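Local coordinates for protein molybdopterin adenylyltransferase (Helicobacter pylori, PDB 4XCW) that probably transfers the AMP moiety of ATP to molybdopterin, making the adenylylated intermediate that precedes metal insertion in molybdenum cofactor biosynthesis, at residues D70-T75 with S129-L134; G76-A81 with I117-S122. All coordinates share one frame; numbering follows the deposited sequence. Where two conformers were deposited one is given.

Contact 1. Residues D70-T75 with S129-L134; sequences DLVVTT and SLIINL
T74 and N133 stand side by side on one face of two adjacent parallel strands and show how a polar pair can be accommodated in a buried part of the sheet. The N133 amide donates a hydrogen bond to T74 through ND2, 2.9 Å from OG1. At chi1 63° that hydroxyl sits between its own backbone N and carbonyl carbon, which brings it against N133 of the neighbouring strand. Having accepted from N133, T74 OG1 donates a hydrogen bond to a water 2.7 Å away, and this water donates in turn to L134 O, so the hydroxyl is used in both directions.

The backbones of the two strands form a regular parallel ladder. It is built on D70 O, V72 N and O, and T74 N and O, which bond alternately with L130, I132 and L134. The bond from V72 N to L130 O is 2.8 Å long. On the face of L71, V73 and L134 the packing is apolar: L134 CD1 reaches across to V73 CB at 3.7 Å, and L71 CD1 meets I132 CD1 at 4.1 Å. On the other face, beside T74, I131 CG1 lies against V72 CB.

Helices cover both faces. V72, S129 and I131 pack on helix 53-66, while L130 and I132 rest on helix 152-158, and V73 and L134 on I30 of helix 25-37. N133 ND2 also bonds T90 of helix 86-93, and D70 is tied by its carboxylate to H7 and N162. Strand 71-75 has strand 6-13 on its other edge. Neighbouring parallel strands with helices on both faces are characteristic of three-layer alpha/beta/alpha folds, to which the molybdopterin-binding domain belongs.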
ATOM      1  N   ASP B  70     -10.514 -21.195  -9.525  1.00 28.25           N
ATOM      2  CA  ASP B  70     -10.263 -19.921 -10.193  1.00 25.28           C
ATOM      3  C   ASP B  70     -10.185 -18.790  -9.172  1.00 22.48           C
ATOM      4  O   ASP B  70      -9.475 -17.801  -9.362  1.00 24.70           O
ATOM      5  CB  ASP B  70     -11.366 -19.620 -11.210  1.00 29.94           C
ATOM      6  CG  ASP B  70     -11.613 -20.777 -12.158  1.00 33.51           C
ATOM      7  OD1 ASP B  70     -10.803 -20.962 -13.084  1.00 36.49           O
ATOM      8  OD2 ASP B  70     -12.619 -21.499 -11.979  1.00 34.88           O
ATOM      9  N   LEU B  71     -10.940 -18.953  -8.096  1.00 22.05           N
ATOM     10  CA  LEU B  71     -11.029 -17.965  -7.029  1.00 25.37           C
ATOM     11  C   LEU B  71     -10.948 -18.666  -5.689  1.00 23.98           C
ATOM     12  O   LEU B  71     -11.656 -19.639  -5.447  1.00 26.69           O
ATOM     13  CB  LEU B  71     -12.334 -17.173  -7.121  1.00 22.66           C
ATOM     14  CG  LEU B  71     -12.625 -16.210  -5.973  1.00 23.59           C
ATOM     15  CD1 LEU B  71     -11.687 -15.012  -6.017  1.00 21.81           C
ATOM     16  CD2 LEU B  71     -14.082 -15.759  -6.019  1.00 25.03           C
ATOM     17  N   VAL B  72     -10.074 -18.172  -4.821  1.00 22.88           N
ATOM     18  CA  VAL B  72      -9.958 -18.707  -3.476  1.00 20.28           C
ATOM     19  C   VAL B  72     -10.101 -17.551  -2.500  1.00 20.03           C
ATOM     20  O   VAL B  72      -9.404 -16.544  -2.617  1.00 22.93           O
ATOM     21  CB  VAL B  72      -8.614 -19.434  -3.257  1.00 25.78           C
ATOM     22  CG1 VAL B  72      -8.494 -19.904  -1.809  1.00 27.85           C
ATOM     23  CG2 VAL B  72      -8.475 -20.602  -4.222  1.00 25.43           C
ATOM     24  N   VAL B  73     -11.029 -17.663  -1.561  1.00 19.99           N
ATOM     25  CA  VAL B  73     -11.195 -16.592  -0.589  1.00 21.23           C
ATOM     26  C   VAL B  73     -11.001 -17.127   0.818  1.00 22.92           C
ATOM     27  O   VAL B  73     -11.364 -18.260   1.119  1.00 28.46           O
ATOM     28  CB  VAL B  73     -12.578 -15.908  -0.700  1.00 21.53           C
ATOM     29  CG1 VAL B  73     -12.756 -15.266  -2.074  1.00 22.74           C
ATOM     30  CG2 VAL B  73     -13.709 -16.897  -0.418  1.00 27.00           C
ATOM     31  N   THR B  74     -10.412 -16.304   1.678  1.00 22.51           N
ATOM     32  CA  THR B  74     -10.227 -16.683   3.067  1.00 22.60           C
ATOM     33  C   THR B  74     -11.093 -15.821   3.962  1.00 24.67           C
ATOM     34  O   THR B  74     -11.479 -14.714   3.588  1.00 25.47           O
ATOM     35  CB  THR B  74      -8.760 -16.527   3.520  1.00 26.46           C
ATOM     36  OG1 THR B  74      -8.390 -15.149   3.439  1.00 24.58           O
ATOM     37  CG2 THR B  74      -7.823 -17.343   2.653  1.00 25.82           C
ATOM     38  N   THR B  75     -11.392 -16.329   5.155  1.00 23.49           N
ATOM     39  CA  THR B  75     -12.051 -15.534   6.169  1.00 23.11           C
ATOM     40  C   THR B  75     -11.341 -15.777   7.493  1.00 33.80           C
ATOM     41  O   THR B  75     -10.966 -16.907   7.812  1.00 32.37           O
ATOM     42  CB  THR B  75     -13.563 -15.861   6.283  1.00 30.60           C
ATOM     43  OG1 THR B  75     -14.149 -15.087   7.335  1.00 29.22           O
ATOM     44  CG2 THR B  75     -13.795 -17.337   6.564  1.00 32.58           C
ATOM     45  N   SER B 129      -5.071 -18.773 -10.421  1.00 24.49           N
ATOM     46  CA  SER B 129      -5.970 -18.552  -9.287  1.00 24.42           C
ATOM     47  C   SER B 129      -5.823 -17.169  -8.667  1.00 23.87           C
ATOM     48  O   SER B 129      -4.709 -16.696  -8.433  1.00 24.43           O
ATOM     49  CB  SER B 129      -5.727 -19.600  -8.198  1.00 23.85           C
ATOM     50  OG  SER B 129      -5.885 -20.918  -8.695  1.00 25.64           O
ATOM     51  N   LEU B 130      -6.954 -16.531  -8.387  1.00 25.37           N
ATOM     52  CA  LEU B 130      -6.966 -15.298  -7.616  1.00 20.93           C
ATOM     53  C   LEU B 130      -7.323 -15.610  -6.166  1.00 20.16           C
ATOM     54  O   LEU B 130      -8.353 -16.219  -5.895  1.00 21.65           O
ATOM     55  CB  LEU B 130      -7.964 -14.292  -8.197  1.00 21.58           C
ATOM     56  CG  LEU B 130      -8.245 -13.031  -7.362  1.00 22.97           C
ATOM     57  CD1 LEU B 130      -7.010 -12.169  -7.157  1.00 23.42           C
ATOM     58  CD2 LEU B 130      -9.354 -12.206  -7.996  1.00 24.96           C
ATOM     59  N   ILE B 131      -6.456 -15.204  -5.244  1.00 20.48           N
ATOM     60  CA  ILE B 131      -6.719 -15.371  -3.815  1.00 18.95           C
ATOM     61  C   ILE B 131      -7.003 -14.028  -3.159  1.00 20.26           C
ATOM     62  O   ILE B 131      -6.249 -13.077  -3.322  1.00 21.10           O
ATOM     63  CB  ILE B 131      -5.534 -16.045  -3.102  1.00 19.78           C
ATOM     64  CG1 ILE B 131      -5.174 -17.350  -3.802  1.00 16.95           C
ATOM     65  CG2 ILE B 131      -5.870 -16.322  -1.633  1.00 21.88           C
ATOM     66  CD1 ILE B 131      -3.954 -18.054  -3.191  1.00 19.73           C
ATOM     67  N   ILE B 132      -8.112 -13.947  -2.432  1.00 18.65           N
ATOM     68  CA  ILE B 132      -8.470 -12.720  -1.722  1.00 19.12           C
ATOM     69  C   ILE B 132      -8.796 -13.034  -0.276  1.00 21.08           C
ATOM     70  O   ILE B 132      -9.560 -13.962  -0.011  1.00 22.04           O
ATOM     71  CB  ILE B 132      -9.688 -12.035  -2.346  1.00 22.47           C
ATOM     72  CG1 ILE B 132      -9.519 -11.901  -3.859  1.00 25.49           C
ATOM     73  CG2 ILE B 132      -9.927 -10.669  -1.704  1.00 21.94           C
ATOM     74  CD1 ILE B 132     -10.745 -11.339  -4.536  1.00 26.26           C
ATOM     75  N   ASN B 133      -8.242 -12.254   0.652  1.00 22.16           N
ATOM     76  CA  ASN B 133      -8.612 -12.343   2.068  1.00 20.20           C
ATOM     77  C   ASN B 133      -9.857 -11.510   2.361  1.00 22.82           C
ATOM     78  O   ASN B 133      -9.851 -10.312   2.118  1.00 24.72           O
ATOM     79  CB  ASN B 133      -7.485 -11.849   2.973  1.00 20.97           C
ATOM     80  CG  ASN B 133      -6.131 -12.431   2.619  1.00 22.35           C
ATOM     81  OD1 ASN B 133      -5.128 -11.716   2.615  1.00 24.27           O
ATOM     82  ND2 ASN B 133      -6.087 -13.734   2.352  1.00 22.46           N
ATOM     83  N   LEU B 134     -10.904 -12.133   2.899  1.00 23.40           N
ATOM     84  CA  LEU B 134     -12.157 -11.436   3.205  1.00 24.01           C
ATOM     85  C   LEU B 134     -12.270 -11.186   4.711  1.00 25.17           C
ATOM     86  O   LEU B 134     -11.467 -11.716   5.470  1.00 29.19           O
ATOM     87  CB  LEU B 134     -13.353 -12.255   2.711  1.00 25.16           C
ATOM     88  CG  LEU B 134     -13.418 -12.553   1.219  1.00 25.95           C
ATOM     89  CD1 LEU B 134     -14.698 -13.329   0.908  1.00 26.38           C
ATOM     90  CD2 LEU B 134     -13.328 -11.255   0.417  1.00 26.02           C
TER
HETATM   91  O   HOH W   1      -9.200 -13.702   5.586  1.00 24.49           O

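Contact 2. Residues G76-A81 with I117-S122; sequences GGTGPA and ILSRQS
T78 and R120 join the loop 76-81 to the loop that follows a short 3-10 turn, through one direct hydrogen bond. R120 N points at T78 O from 2.8 Å, nearly straight at hydrogen (169°) and almost in line with the carbonyl. Beside this bond the fit is close, for the methylene CG of Q121 crosses the T78 side chain, 3.5 Å from OG1 and 3.7 Å from CB. A water completes this packing on its polar side: it lies 2.7 Å from T78 OG1, bonds S119 OG as well, and donates to Q121 OE1, while Q121 NE2 bonds N133 O. The S119 hydroxyl, anti to its backbone N (chi1 178°), accepts from Q121 N in an ST turn that shapes the second loop just where it meets T78. Farther along, P80 lays CD against L118 O at 3.7 Å, and that buried carbonyl has no hydrogen-bonding partner in the model.

The side of R120 and G79 is looser. The R120 chain bends at chi3 (40°), with CD 3.8 Å from G79 O and NE linked to that oxygen through a second water, in the plane of the guanidinium. NH2 forms a salt bridge with E88, and NH1 bonds M97 O of the second subunit, whose L158 and C155 pack on P80 and L118.

T78 and G79 close a TTGGTG sequence that in this family is associated with molybdopterin binding. The chemistry implies a junction held by one direct backbone bond and water-mediated links, with R120 spanning E88 and the second subunit.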
ATOM      1  N   GLY B  76     -11.118 -14.702   8.240  1.00 32.48           N
ATOM      2  CA  GLY B  76     -10.456 -14.792   9.527  1.00 32.88           C
ATOM      3  C   GLY B  76      -8.967 -14.493   9.499  1.00 30.78           C
ATOM      4  O   GLY B  76      -8.306 -14.625   8.464  1.00 29.37           O
ATOM      5  N   GLY B  77      -8.449 -14.070  10.650  1.00 29.57           N
ATOM      6  CA  GLY B  77      -7.017 -13.977  10.885  1.00 29.73           C
ATOM      7  C   GLY B  77      -6.268 -12.940  10.079  1.00 27.31           C
ATOM      8  O   GLY B  77      -5.188 -13.222   9.561  1.00 24.81           O
ATOM      9  N   THR B  78      -6.814 -11.731   9.985  1.00 23.67           N
ATOM     10  CA  THR B  78      -6.202 -10.705   9.143  1.00 22.16           C
ATOM     11  C   THR B  78      -5.964  -9.360   9.838  1.00 26.27           C
ATOM     12  O   THR B  78      -5.785  -8.343   9.173  1.00 28.28           O
ATOM     13  CB  THR B  78      -7.056 -10.448   7.895  1.00 26.29           C
ATOM     14  OG1 THR B  78      -8.410 -10.185   8.285  1.00 30.27           O
ATOM     15  CG2 THR B  78      -7.023 -11.661   6.971  1.00 26.86           C
ATOM     16  N   GLY B  79      -5.949  -9.361  11.165  1.00 26.56           N
ATOM     17  CA  GLY B  79      -5.686  -8.147  11.923  1.00 25.60           C
ATOM     18  C   GLY B  79      -4.253  -8.076  12.414  1.00 29.33           C
ATOM     19  O   GLY B  79      -3.380  -8.796  11.913  1.00 29.61           O
ATOM     20  N   PRO B  80      -3.991  -7.194  13.390  1.00 25.32           N
ATOM     21  CA  PRO B  80      -2.641  -6.997  13.933  1.00 24.83           C
ATOM     22  C   PRO B  80      -2.244  -8.000  15.006  1.00 26.64           C
ATOM     23  O   PRO B  80      -1.100  -7.965  15.464  1.00 28.01           O
ATOM     24  CB  PRO B  80      -2.712  -5.593  14.534  1.00 29.23           C
ATOM     25  CG  PRO B  80      -4.140  -5.443  14.934  1.00 30.75           C
ATOM     26  CD  PRO B  80      -4.945  -6.195  13.901  1.00 30.14           C
ATOM     27  N   ALA B  81      -3.167  -8.871  15.406  1.00 25.86           N
ATOM     28  CA  ALA B  81      -2.915  -9.773  16.527  1.00 28.27           C
ATOM     29  C   ALA B  81      -1.957 -10.906  16.155  1.00 29.33           C
ATOM     30  O   ALA B  81      -1.783 -11.231  14.982  1.00 29.28           O
ATOM     31  CB  ALA B  81      -4.222 -10.340  17.055  1.00 23.96           C
ATOM     32  N   ILE B 117      -8.288   0.504   9.296  1.00 25.86           N
ATOM     33  CA  ILE B 117      -6.906   0.628   8.821  1.00 24.04           C
ATOM     34  C   ILE B 117      -5.980  -0.382   9.489  1.00 26.19           C
ATOM     35  O   ILE B 117      -4.803  -0.483   9.137  1.00 27.18           O
ATOM     36  CB  ILE B 117      -6.334   2.044   9.036  1.00 25.73           C
ATOM     37  CG1 ILE B 117      -6.202   2.369  10.522  1.00 27.75           C
ATOM     38  CG2 ILE B 117      -7.176   3.081   8.308  1.00 29.35           C
ATOM     39  CD1 ILE B 117      -5.520   3.689  10.796  1.00 30.33           C
ATOM     40  N   LEU B 118      -6.522  -1.140  10.438  1.00 20.59           N
ATOM     41  CA  LEU B 118      -5.776  -2.219  11.088  1.00 21.40           C
ATOM     42  C   LEU B 118      -5.747  -3.506  10.275  1.00 23.57           C
ATOM     43  O   LEU B 118      -4.991  -4.434  10.591  1.00 25.88           O
ATOM     44  CB  LEU B 118      -6.373  -2.526  12.460  1.00 21.56           C
ATOM     45  CG  LEU B 118      -6.413  -1.388  13.468  1.00 22.71           C
ATOM     46  CD1 LEU B 118      -6.848  -1.913  14.843  1.00 20.61           C
ATOM     47  CD2 LEU B 118      -5.072  -0.643  13.535  1.00 23.34           C
ATOM     48  N   SER B 119      -6.576  -3.575   9.239  1.00 23.51           N
ATOM     49  CA  SER B 119      -6.703  -4.803   8.459  1.00 27.92           C
ATOM     50  C   SER B 119      -5.533  -5.029   7.513  1.00 27.44           C
ATOM     51  O   SER B 119      -5.095  -4.111   6.815  1.00 25.60           O
ATOM     52  CB  SER B 119      -8.005  -4.795   7.663  1.00 26.13           C
ATOM     53  OG  SER B 119      -8.107  -5.957   6.864  1.00 24.01           O
ATOM     54  N   ARG B 120      -5.038  -6.267   7.487  1.00 23.63           N
ATOM     55  CA  ARG B 120      -3.980  -6.651   6.568  1.00 22.22           C
ATOM     56  C   ARG B 120      -4.498  -7.543   5.440  1.00 21.83           C
ATOM     57  O   ARG B 120      -3.701  -8.196   4.769  1.00 24.99           O
ATOM     58  CB  ARG B 120      -2.856  -7.369   7.324  1.00 22.99           C
ATOM     59  CG  ARG B 120      -2.029  -6.433   8.203  1.00 25.27           C
ATOM     60  CD  ARG B 120      -1.198  -7.198   9.232  1.00 27.44           C
ATOM     61  NE  ARG B 120      -0.617  -8.424   8.689  1.00 35.56           N
ATOM     62  CZ  ARG B 120       0.475  -8.472   7.933  1.00 37.00           C
ATOM     63  NH1 ARG B 120       1.115  -7.360   7.608  1.00 38.89           N
ATOM     64  NH2 ARG B 120       0.922  -9.639   7.491  1.00 37.33           N
ATOM     65  N   GLN B 121      -5.815  -7.568   5.234  1.00 21.02           N
ATOM     66  CA  GLN B 121      -6.411  -8.334   4.129  1.00 21.67           C
ATOM     67  C   GLN B 121      -5.766  -7.944   2.822  1.00 24.96           C
ATOM     68  O   GLN B 121      -5.615  -6.760   2.535  1.00 23.98           O
ATOM     69  CB  GLN B 121      -7.919  -8.105   4.022  1.00 25.82           C
ATOM     70  CG  GLN B 121      -8.746  -8.736   5.121  1.00 26.38           C
ATOM     71  CD  GLN B 121     -10.148  -8.163   5.181  1.00 28.05           C
ATOM     72  OE1 GLN B 121     -10.644  -7.837   6.261  1.00 32.15           O
ATOM     73  NE2 GLN B 121     -10.799  -8.041   4.023  1.00 25.24           N
ATOM     74  N   SER B 122      -5.400  -8.940   2.024  1.00 21.80           N
ATOM     75  CA  SER B 122      -4.733  -8.688   0.754  0.50 23.10           C
ATOM     76  C   SER B 122      -5.287  -9.584  -0.343  1.00 21.72           C
ATOM     77  O   SER B 122      -6.234 -10.339  -0.124  1.00 24.82           O
ATOM     78  CB  SER B 122      -3.229  -8.909   0.894  0.50 26.78           C
ATOM     79  OG  SER B 122      -2.962 -10.228   1.342  0.50 28.40           O
TER
HETATM   80  O   HOH W   2      -9.240  -7.729   8.909  1.00 34.10           O
HETATM   81  O   HOH W   3      -2.667 -10.218   9.745  1.00 24.57           O

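Contact 1 belongs to the core, its centre about 3 Å from the centre of the chain and with every touching residue buried; contact 2, some 15 Å from it between centres, is only partly buried and lies at a subunit interface. Strand 71-75 runs directly into the loop 76-81, so both contacts hold one continuous piece of chain, and along the sequence 117-122 falls within the loop that contact 1 closes. They also touch: N133 OD1 probably accepts a hydrogen bond from S122 N. A repeating backbone ladder with aliphatic packing thus gives way, in the loops beyond, to sparse, water-mediated polar chemistry.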